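Ycf54-like protein (Synechocystis sp. PCC 6803, PDB 5M2P) is required for protochlorophyllide formation, probably as a component or partner of the Mg-protoporphyrin IX monomethylester cyclase. Local coordinates at residues 8-13 and 87-92; 44-49 and 103-108; 49-54 and 68-73; 54-59 and 99-104. One frame throughout, in Å; residues are numbered along the deposited sequence. Where two conformers were deposited one is given.

How the interactions relate
Interactions 1 and 3 meet in the same antiparallel sheet, where strands 5-13 and 68-73 are neighbours; interaction 2 builds on edge strand 43-47. Interaction 1 is backbone chemistry, four hydrogen bonds between adjacent strands. In buried interaction 3 a 3-10 turn lays apolar groups on the sheet, with one water as polar bridge. Interaction 2, partly exposed, is mixed: the C-terminal tail makes two hydrogen bonds and lays a leucine over an indole. Interaction 4 is smallest and most peripheral, a few apolar carbons, its centre about 14 Å from that of the chain. Pro49 makes contacts in both 2 and 3; Ala54, Asp103 and Pro104 are mere overlaps, and Phe51, on Leu57 and Ile101, links 3 to 4.

Interaction 1 (8-13 and 87-92); sequences YYALAS and EYVLTG
The Tyr9 ring lies across the backbone of Gly92, with Gly92 CA 3.8 Å from the ring centroid in a CH-pi contact and Gly92 N over the ring centre. A chi1 of 70° holds CG between the backbone N and the carbonyl carbon, a crowded position that folds the ring onto the neighbouring strand. A CB on Gly92 would stand only 2.5 Å from Tyr9 OH, so the bare CA is what lets the ring lie so close. The hydroxyl shares a water with Thr91 O, which accepts from that water.

Beneath the ring the strands run antiparallel. Tyr9 and Gly92 form one hydrogen-bonded pair, and Leu11 and Leu90 the next. The straightest of the four bonds runs from Leu11 N to Leu90 O (2.7 Å, 171° at the hydrogen), in the Leu90 carbonyl plane; Tyr9 N instead meets Gly92 O from 33° above the Gly92 carbonyl plane. Between them Ala10 and Thr91 are a non-hydrogen-bonded pair, where Thr91 CA comes 3.1 Å from Tyr9 O. Val89 forks at the far end: CG2 rests 4.1 Å from Ala10 CB, and CG1 rests against Ala12 CB. A second water links Ser13 N to Tyr88 O, where the strands part.

Strand 5-13 is an inner strand of the four-stranded sheet, bonded on its other edge to strand 68-73, while strand 90-96 is outermost. Ala10 and Val89 pack on helix 76-86; Tyr9 and Leu90, on the other face, meet helix 58-63, and the Tyr9 ring also meets that of Phe51.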
# COMPACT_ATOMS: atom_id res chain seq x y z
N TYR A 8 6.13 3.83 0.86
CA TYR A 8 5.49 4.30 -0.35
C TYR A 8 4.19 3.54 -0.48
O TYR A 8 4.14 2.36 -0.13
CB TYR A 8 6.41 4.03 -1.58
CG TYR A 8 7.76 4.63 -1.41
CD1 TYR A 8 7.98 5.96 -1.70
CD2 TYR A 8 8.80 3.89 -0.88
CE1 TYR A 8 9.21 6.53 -1.47
CE2 TYR A 8 10.04 4.45 -0.64
CZ TYR A 8 10.24 5.78 -0.93
OH TYR A 8 11.47 6.36 -0.70
N TYR A 9 3.15 4.19 -1.02
CA TYR A 9 1.87 3.54 -1.13
C TYR A 9 1.19 3.83 -2.45
O TYR A 9 1.38 4.89 -3.05
CB TYR A 9 0.92 3.90 0.05
CG TYR A 9 0.42 5.32 0.03
CD1 TYR A 9 -0.67 5.70 -0.74
CD2 TYR A 9 1.10 6.33 0.72
CE1 TYR A 9 -1.09 7.01 -0.81
CE2 TYR A 9 0.66 7.65 0.69
CZ TYR A 9 -0.43 7.99 -0.09
OH TYR A 9 -0.83 9.30 -0.17
N ALA A 10 0.34 2.87 -2.81
CA ALA A 10 -0.65 3.02 -3.87
C ALA A 10 -2.00 2.66 -3.23
O ALA A 10 -2.17 1.54 -2.77
CB ALA A 10 -0.33 2.09 -5.04
N LEU A 11 -2.93 3.61 -3.21
CA LEU A 11 -4.24 3.45 -2.60
C LEU A 11 -5.30 3.28 -3.66
O LEU A 11 -5.39 4.08 -4.58
CB LEU A 11 -4.54 4.68 -1.77
CG LEU A 11 -5.81 4.59 -0.93
CD1 LEU A 11 -5.59 3.77 0.31
CD2 LEU A 11 -6.23 5.98 -0.53
N ALA A 12 -6.09 2.23 -3.52
CA ALA A 12 -7.16 1.89 -4.43
C ALA A 12 -8.47 1.79 -3.64
O ALA A 12 -8.47 1.67 -2.42
CB ALA A 12 -6.89 0.51 -5.03
N SER A 13 -9.59 1.76 -4.37
CA SER A 13 -10.84 1.34 -3.77
C SER A 13 -10.81 -0.18 -3.64
O SER A 13 -10.18 -0.89 -4.40
CB SER A 13 -12.04 1.77 -4.62
OG SER A 13 -12.07 1.04 -5.85
N GLU A 87 -2.72 1.83 -12.54
CA GLU A 87 -3.07 3.20 -12.97
C GLU A 87 -4.08 3.94 -12.11
O GLU A 87 -3.82 5.08 -11.70
CB GLU A 87 -3.46 3.29 -14.45
CG GLU A 87 -2.27 3.32 -15.40
CD GLU A 87 -1.44 4.59 -15.28
OE1 GLU A 87 -1.97 5.62 -14.82
OE2 GLU A 87 -0.25 4.58 -15.66
N TYR A 88 -5.21 3.30 -11.81
CA TYR A 88 -6.28 3.97 -11.05
C TYR A 88 -6.05 3.81 -9.53
O TYR A 88 -6.76 3.09 -8.83
CB TYR A 88 -7.67 3.49 -11.50
CG TYR A 88 -8.79 4.32 -10.93
CD1 TYR A 88 -8.88 5.67 -11.22
CD2 TYR A 88 -9.74 3.77 -10.06
CE1 TYR A 88 -9.89 6.46 -10.70
CE2 TYR A 88 -10.75 4.55 -9.53
CZ TYR A 88 -10.83 5.90 -9.84
OH TYR A 88 -11.81 6.71 -9.32
N VAL A 89 -4.99 4.47 -9.07
CA VAL A 89 -4.55 4.50 -7.70
C VAL A 89 -4.03 5.90 -7.36
O VAL A 89 -3.48 6.59 -8.22
CB VAL A 89 -3.45 3.46 -7.42
CG1 VAL A 89 -4.00 2.06 -7.52
CG2 VAL A 89 -2.27 3.66 -8.33
N LEU A 90 -4.14 6.25 -6.08
CA LEU A 90 -3.52 7.46 -5.52
C LEU A 90 -2.21 7.03 -4.90
O LEU A 90 -2.16 6.02 -4.21
CB LEU A 90 -4.42 8.06 -4.44
CG LEU A 90 -5.72 8.63 -4.99
CD1 LEU A 90 -6.74 8.77 -3.87
CD2 LEU A 90 -5.46 9.96 -5.70
N THR A 91 -1.12 7.75 -5.13
CA THR A 91 0.18 7.33 -4.60
C THR A 91 0.77 8.41 -3.72
O THR A 91 0.40 9.59 -3.79
CB THR A 91 1.17 7.01 -5.71
OG1 THR A 91 1.39 8.17 -6.50
CG2 THR A 91 0.64 5.88 -6.59
N GLY A 92 1.70 8.00 -2.89
CA GLY A 92 2.39 8.92 -2.01
C GLY A 92 3.38 8.20 -1.14
O GLY A 92 3.72 7.04 -1.39
O HOH W 1 -2.11 9.93 -2.43
O HOH W 2 -8.96 2.70 -7.06

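Interaction 2 (44-49 and 103-108); sequences WQVIQP and DPLASL
Ser107 OG is held by two hydrogen bonds: it donates to Ile47 O at 2.7 Å and accepts from the backbone N of Asp109. Its chi1 of 176° sets OG anti to the backbone N and swings it over the end of strand 43-47, where it meets Ile47 O from 41° above the carbonyl plane. One residue on, Leu108 N donates to Gln48 O (2.8 Å, 157° at the hydrogen), this time in the carbonyl plane, and Ser107 CA adds a CA-H...O contact to the same oxygen. Both carbonyls belong to the point where the chain leaves the strand, Gln48 having a positive phi.

Strand 43-47 is an outermost strand of the antiparallel sheet, and the C-terminal tail packs beside it, bridging backbones once at Pro49 and Ser107. The tail is bent by a type I turn from Asp103 to Ala106, within which Asp103 OD1 accepts from Leu105 N as an Asx turn. The bend presents Leu105 to Trp44. Leu105 CD1 sits 3.6 Å from the centroid of the five-membered ring of Trp44, almost exactly on its normal, while CD2 lies 3.6 Å from Trp44 CE3. An alanine in place of Trp44 would probably leave both Leu105 methyls without their flat apolar bed and loosen the tail at this end.

Val46 CG2 approaches Leu105 CD2 at 4.0 Å, and Val46 CG1 faces Leu105 O and Ala106 O. The Gln48 amide turns away to Asn68 N and Glu66 O, leaving its CG 4.1 Å from Leu108 CB, where the two side chains cross at about a right angle.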
# COMPACT_ATOMS: atom_id res chain seq x y z
N TRP A 44 3.26 -5.03 1.34
CA TRP A 44 2.10 -5.48 2.06
C TRP A 44 0.85 -4.88 1.43
O TRP A 44 0.87 -3.77 0.92
CB TRP A 44 2.16 -5.07 3.53
CG TRP A 44 3.46 -5.38 4.23
CD1 TRP A 44 3.77 -6.50 4.93
CD2 TRP A 44 4.62 -4.55 4.26
NE1 TRP A 44 5.05 -6.41 5.39
CE2 TRP A 44 5.59 -5.23 5.00
CE3 TRP A 44 4.94 -3.29 3.73
CZ2 TRP A 44 6.86 -4.69 5.23
CZ3 TRP A 44 6.19 -2.76 3.96
CH2 TRP A 44 7.13 -3.46 4.71
N GLN A 45 -0.26 -5.59 1.56
CA GLN A 45 -1.55 -5.07 1.22
C GLN A 45 -2.29 -4.82 2.52
O GLN A 45 -2.41 -5.73 3.36
CB GLN A 45 -2.29 -6.05 0.31
CG GLN A 45 -3.70 -5.59 -0.02
CD GLN A 45 -4.30 -6.30 -1.24
OE1 GLN A 45 -3.74 -6.25 -2.33
NE2 GLN A 45 -5.43 -6.94 -1.06
N VAL A 46 -2.76 -3.59 2.70
CA VAL A 46 -3.39 -3.16 3.95
C VAL A 46 -4.80 -2.71 3.62
O VAL A 46 -5.00 -1.76 2.87
CB VAL A 46 -2.61 -1.98 4.59
CG1 VAL A 46 -3.27 -1.56 5.91
CG2 VAL A 46 -1.15 -2.35 4.83
N ILE A 47 -5.78 -3.37 4.20
CA ILE A 47 -7.18 -3.02 4.01
C ILE A 47 -7.50 -1.82 4.91
O ILE A 47 -7.12 -1.78 6.09
CB ILE A 47 -8.11 -4.20 4.36
CG1 ILE A 47 -7.82 -5.40 3.46
CG2 ILE A 47 -9.56 -3.77 4.22
CD1 ILE A 47 -8.43 -6.70 3.94
N GLN A 48 -8.18 -0.82 4.36
CA GLN A 48 -8.59 0.35 5.09
C GLN A 48 -7.45 0.91 5.97
O GLN A 48 -7.59 1.02 7.21
CB GLN A 48 -9.83 0.06 5.94
CG GLN A 48 -10.68 1.31 6.14
CD GLN A 48 -11.40 1.79 4.88
OE1 GLN A 48 -11.52 1.08 3.89
NE2 GLN A 48 -11.88 3.02 4.93
N PRO A 49 -6.35 1.32 5.34
CA PRO A 49 -5.18 1.68 6.15
C PRO A 49 -5.36 2.84 7.13
O PRO A 49 -5.86 3.90 6.78
CB PRO A 49 -4.14 2.09 5.11
CG PRO A 49 -4.96 2.39 3.87
CD PRO A 49 -6.08 1.38 3.90
N ASP A 103 1.92 2.61 13.38
CA ASP A 103 1.99 1.31 12.73
C ASP A 103 1.61 1.49 11.28
O ASP A 103 0.43 1.67 10.95
CB ASP A 103 1.03 0.32 13.39
CG ASP A 103 1.10 -1.06 12.77
OD1 ASP A 103 1.78 -1.24 11.73
OD2 ASP A 103 0.45 -1.96 13.33
N PRO A 104 2.59 1.45 10.39
CA PRO A 104 2.31 1.72 8.99
C PRO A 104 1.36 0.70 8.35
O PRO A 104 0.76 1.00 7.31
CB PRO A 104 3.70 1.68 8.32
CG PRO A 104 4.54 0.90 9.25
CD PRO A 104 4.02 1.19 10.62
N LEU A 105 1.26 -0.49 8.93
CA LEU A 105 0.46 -1.57 8.38
C LEU A 105 -0.88 -1.78 9.06
O LEU A 105 -1.60 -2.71 8.72
CB LEU A 105 1.26 -2.88 8.38
CG LEU A 105 2.64 -2.75 7.73
CD1 LEU A 105 3.34 -4.09 7.76
CD2 LEU A 105 2.58 -2.21 6.29
N ALA A 106 -1.25 -0.91 9.99
CA ALA A 106 -2.51 -1.09 10.73
C ALA A 106 -3.71 -0.79 9.83
O ALA A 106 -3.67 0.13 9.01
CB ALA A 106 -2.55 -0.20 11.96
N SER A 107 -4.77 -1.57 10.04
CA SER A 107 -6.06 -1.37 9.42
C SER A 107 -7.00 -0.66 10.39
O SER A 107 -6.89 -0.83 11.62
CB SER A 107 -6.66 -2.72 9.03
OG SER A 107 -7.97 -2.53 8.50
N LEU A 108 -7.94 0.10 9.83
CA LEU A 108 -8.96 0.75 10.66
C LEU A 108 -10.11 -0.17 10.95
O LEU A 108 -10.95 0.14 11.80
CB LEU A 108 -9.51 1.98 9.98
CG LEU A 108 -8.49 3.12 9.89
CD1 LEU A 108 -8.99 4.23 9.00
CD2 LEU A 108 -8.13 3.65 11.29

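Interaction 3 (49-54 and 68-73); sequences PAFLNA and NVAIVS
Residues 50-53 form a 3-10 turn that lies over the extended strand 68-73, with the backbones nearest at Pro49 and Val69, whose CA atoms are 6.5 Å apart. The turn is closed by Asn53 N to Ala50 O and Ala54 N to Phe51 O. Of its residues Phe51 and Leu52 point their side chains at the strand.

Phe51 reaches down with chi1 70°, CG between the backbone N and the carbonyl carbon. Its ring meets Ala70 edge-on, CZ 3.7 Å from Ala70 CB, and CE2 touches Val72 CG2 tip to tip at the same separation. Pro49 CB lies over one face of this ring, toward its rim, while Pro49 CG is 3.9 Å from Ala70 CB and CD is 3.3 Å from Asn68 OD1. A glycine at Pro49 would probably lose this wedge between ring and strand and leave the Phe51 ring less firmly placed. Leu52 CD2 approaches Asn68 ND2, whose N-H serves Pro65 O, and one water donates to both Pro49 O and Asn68 OD1.

The result is a buried, largely apolar layer on the Ala70 and Val72 face of an antiparallel sheet that carries helix 76-86 on one face and the 49-54 connection on the other.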
# COMPACT_ATOMS: atom_id res chain seq x y z
N PRO A 49 -6.35 1.32 5.34
CA PRO A 49 -5.18 1.68 6.15
C PRO A 49 -5.36 2.84 7.13
O PRO A 49 -5.86 3.90 6.78
CB PRO A 49 -4.14 2.09 5.11
CG PRO A 49 -4.96 2.39 3.87
CD PRO A 49 -6.08 1.38 3.90
N ALA A 50 -4.86 2.64 8.34
CA ALA A 50 -4.87 3.69 9.35
C ALA A 50 -3.95 4.85 9.01
O ALA A 50 -4.14 5.97 9.48
CB ALA A 50 -4.45 3.10 10.68
N PHE A 51 -2.94 4.62 8.17
CA PHE A 51 -2.05 5.74 7.82
C PHE A 51 -2.76 6.91 7.16
O PHE A 51 -2.30 8.05 7.22
CB PHE A 51 -0.82 5.30 6.99
CG PHE A 51 -1.10 4.86 5.56
CD1 PHE A 51 -1.50 5.77 4.58
CD2 PHE A 51 -0.86 3.54 5.16
CE1 PHE A 51 -1.69 5.37 3.26
CE2 PHE A 51 -1.08 3.15 3.85
CZ PHE A 51 -1.48 4.06 2.92
N LEU A 52 -3.92 6.64 6.55
CA LEU A 52 -4.64 7.66 5.84
C LEU A 52 -5.17 8.76 6.75
O LEU A 52 -5.53 9.83 6.26
CB LEU A 52 -5.77 7.02 5.05
CG LEU A 52 -6.31 7.76 3.83
CD1 LEU A 52 -5.20 8.20 2.87
CD2 LEU A 52 -7.30 6.82 3.17
N ASN A 53 -5.20 8.50 8.07
CA ASN A 53 -5.65 9.51 9.03
C ASN A 53 -4.56 10.51 9.46
O ASN A 53 -4.82 11.46 10.18
CB ASN A 53 -6.20 8.84 10.29
CG ASN A 53 -7.51 8.14 10.07
OD1 ASN A 53 -8.25 8.43 9.12
ND2 ASN A 53 -7.80 7.18 10.94
N ALA A 54 -3.34 10.31 8.98
CA ALA A 54 -2.23 11.19 9.37
C ALA A 54 -2.44 12.55 8.74
O ALA A 54 -2.83 12.65 7.59
CB ALA A 54 -0.91 10.63 8.94
N ASN A 68 -11.30 1.50 1.10
CA ASN A 68 -10.03 1.58 0.42
C ASN A 68 -9.04 0.53 0.90
O ASN A 68 -9.27 -0.16 1.90
CB ASN A 68 -9.48 3.00 0.49
CG ASN A 68 -9.39 3.53 1.90
OD1 ASN A 68 -8.64 3.03 2.72
ND2 ASN A 68 -10.11 4.61 2.15
N VAL A 69 -7.95 0.42 0.16
CA VAL A 69 -6.97 -0.63 0.36
C VAL A 69 -5.67 -0.13 -0.26
O VAL A 69 -5.69 0.44 -1.35
CB VAL A 69 -7.39 -1.97 -0.27
CG1 VAL A 69 -7.90 -1.79 -1.68
CG2 VAL A 69 -6.29 -3.03 -0.20
N ALA A 70 -4.57 -0.27 0.48
CA ALA A 70 -3.27 0.17 -0.02
C ALA A 70 -2.33 -0.98 -0.28
O ALA A 70 -2.26 -1.95 0.48
CB ALA A 70 -2.62 1.13 0.98
N ILE A 71 -1.52 -0.81 -1.32
CA ILE A 71 -0.29 -1.55 -1.46
C ILE A 71 0.82 -0.65 -0.92
O ILE A 71 0.96 0.49 -1.35
CB ILE A 71 -0.00 -1.96 -2.92
CG1 ILE A 71 -1.22 -2.63 -3.56
CG2 ILE A 71 1.21 -2.88 -2.97
CD1 ILE A 71 -1.74 -3.84 -2.85
N VAL A 72 1.54 -1.15 0.07
CA VAL A 72 2.56 -0.39 0.79
C VAL A 72 3.88 -1.11 0.62
O VAL A 72 3.94 -2.33 0.70
CB VAL A 72 2.20 -0.33 2.30
CG1 VAL A 72 3.25 0.44 3.10
CG2 VAL A 72 0.81 0.24 2.46
N SER A 73 4.95 -0.35 0.45
CA SER A 73 6.27 -0.98 0.41
C SER A 73 7.33 0.01 0.81
O SER A 73 7.19 1.21 0.58
CB SER A 73 6.58 -1.46 -1.01
OG SER A 73 7.79 -2.17 -1.10
O HOH W 3 -8.34 4.03 5.39

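Interaction 4 (54-59 and 99-104); sequences APELAE and DAIPDP
A 3-10 turn at 55-56 leads into helix 58-63, with Leu57 in the N-cap position, and the contact packs this approach against the loop that follows strand 90-96. Leu57 N bonds to Ala54 O at 2.9 Å, and Ala58 N to Pro55 O, which winds the chain up before the helix begins.

The backbones come closest at Ala54, its CA 5.1 Å from that of Ala100. Its methyl rests against two successive residues of the loop: Ala54 CB is 3.8 Å from Ala100 CB and 3.7 Å from Ile101 CG1, with Ile101 CD1 also close. Pro55 CD meets Ala100 CB next to the Ala54 methyl, at 3.8 Å, so that one alanine methyl touches two successive residues. Ile101 keeps CG1 anti to its carbonyl carbon (chi1 -48°), which aims CG1 and CD1 along the turn while CG2 lies near Phe51 CB.

Inward, Ile101 also packs on Phe94 of strand 90-96, and Ser98 OG is hydrogen-bonded to its backbone N. Outward, Glu56 is exposed; its extended chain crosses Ile101 at about a right angle and brings OE2 to 4.0 Å from Ile101 CD1.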
# COMPACT_ATOMS: atom_id res chain seq x y z
N ALA A 54 -3.34 10.31 8.98
CA ALA A 54 -2.23 11.19 9.37
C ALA A 54 -2.44 12.55 8.74
O ALA A 54 -2.83 12.65 7.59
CB ALA A 54 -0.91 10.63 8.94
N PRO A 55 -2.13 13.65 9.46
CA PRO A 55 -2.33 14.97 8.88
C PRO A 55 -1.58 15.21 7.58
O PRO A 55 -2.10 15.92 6.71
CB PRO A 55 -1.87 15.91 9.98
CG PRO A 55 -2.03 15.14 11.25
CD PRO A 55 -1.80 13.70 10.90
N GLU A 56 -0.41 14.60 7.43
CA GLU A 56 0.38 14.79 6.24
C GLU A 56 -0.27 14.16 5.01
O GLU A 56 0.12 14.47 3.89
CB GLU A 56 1.79 14.23 6.45
CG GLU A 56 1.84 12.71 6.55
CD GLU A 56 3.09 12.15 7.17
OE1 GLU A 56 4.04 11.94 6.42
OE2 GLU A 56 3.09 11.88 8.37
N LEU A 57 -1.27 13.29 5.22
CA LEU A 57 -1.97 12.60 4.14
C LEU A 57 -3.40 13.14 3.94
O LEU A 57 -4.25 12.53 3.30
CB LEU A 57 -1.90 11.09 4.35
CG LEU A 57 -0.45 10.52 4.41
CD1 LEU A 57 -0.48 9.02 4.44
CD2 LEU A 57 0.41 10.97 3.22
N ALA A 58 -3.66 14.34 4.47
CA ALA A 58 -4.99 14.88 4.40
C ALA A 58 -5.51 15.01 2.97
O ALA A 58 -6.69 14.78 2.74
CB ALA A 58 -5.04 16.22 5.09
N GLU A 59 -4.66 15.39 2.03
CA GLU A 59 -5.07 15.55 0.62
C GLU A 59 -5.50 14.20 0.07
O GLU A 59 -6.52 14.07 -0.59
CB GLU A 59 -3.93 16.12 -0.24
CG GLU A 59 -4.24 16.17 -1.74
CD GLU A 59 -3.05 16.55 -2.60
OE1 GLU A 59 -2.09 17.16 -2.09
OE2 GLU A 59 -3.09 16.25 -3.80
N ASP A 99 4.20 9.66 15.57
CA ASP A 99 3.00 9.83 16.39
C ASP A 99 1.75 9.58 15.59
O ASP A 99 0.83 8.91 16.05
CB ASP A 99 2.90 11.24 16.99
CG ASP A 99 3.74 11.42 18.19
OD1 ASP A 99 4.67 10.62 18.42
OD2 ASP A 99 3.44 12.38 18.94
N ALA A 100 1.71 10.14 14.37
CA ALA A 100 0.55 10.06 13.52
C ALA A 100 0.40 8.69 12.89
O ALA A 100 -0.73 8.28 12.57
CB ALA A 100 0.59 11.13 12.44
N ILE A 101 1.51 7.99 12.65
CA ILE A 101 1.52 6.66 12.01
C ILE A 101 2.39 5.71 12.85
O ILE A 101 3.52 5.40 12.49
CB ILE A 101 2.03 6.72 10.55
CG1 ILE A 101 1.32 7.85 9.78
CG2 ILE A 101 1.84 5.36 9.90
CD1 ILE A 101 1.82 8.09 8.39
N PRO A 102 1.87 5.29 13.98
CA PRO A 102 2.65 4.43 14.84
C PRO A 102 2.85 3.04 14.25
O PRO A 102 3.82 2.38 14.57
CB PRO A 102 1.85 4.39 16.15
CG PRO A 102 0.44 4.71 15.73
CD PRO A 102 0.59 5.69 14.61
N ASP A 103 1.92 2.61 13.38
CA ASP A 103 1.99 1.31 12.73
C ASP A 103 1.61 1.49 11.28
O ASP A 103 0.43 1.67 10.95
CB ASP A 103 1.03 0.32 13.39
CG ASP A 103 1.10 -1.06 12.77
OD1 ASP A 103 1.78 -1.24 11.73
OD2 ASP A 103 0.45 -1.96 13.33
N PRO A 104 2.59 1.45 10.39
CA PRO A 104 2.31 1.72 8.99
C PRO A 104 1.36 0.70 8.35
O PRO A 104 0.76 1.00 7.31
CB PRO A 104 3.70 1.68 8.32
CG PRO A 104 4.54 0.90 9.25
CD PRO A 104 4.02 1.19 10.62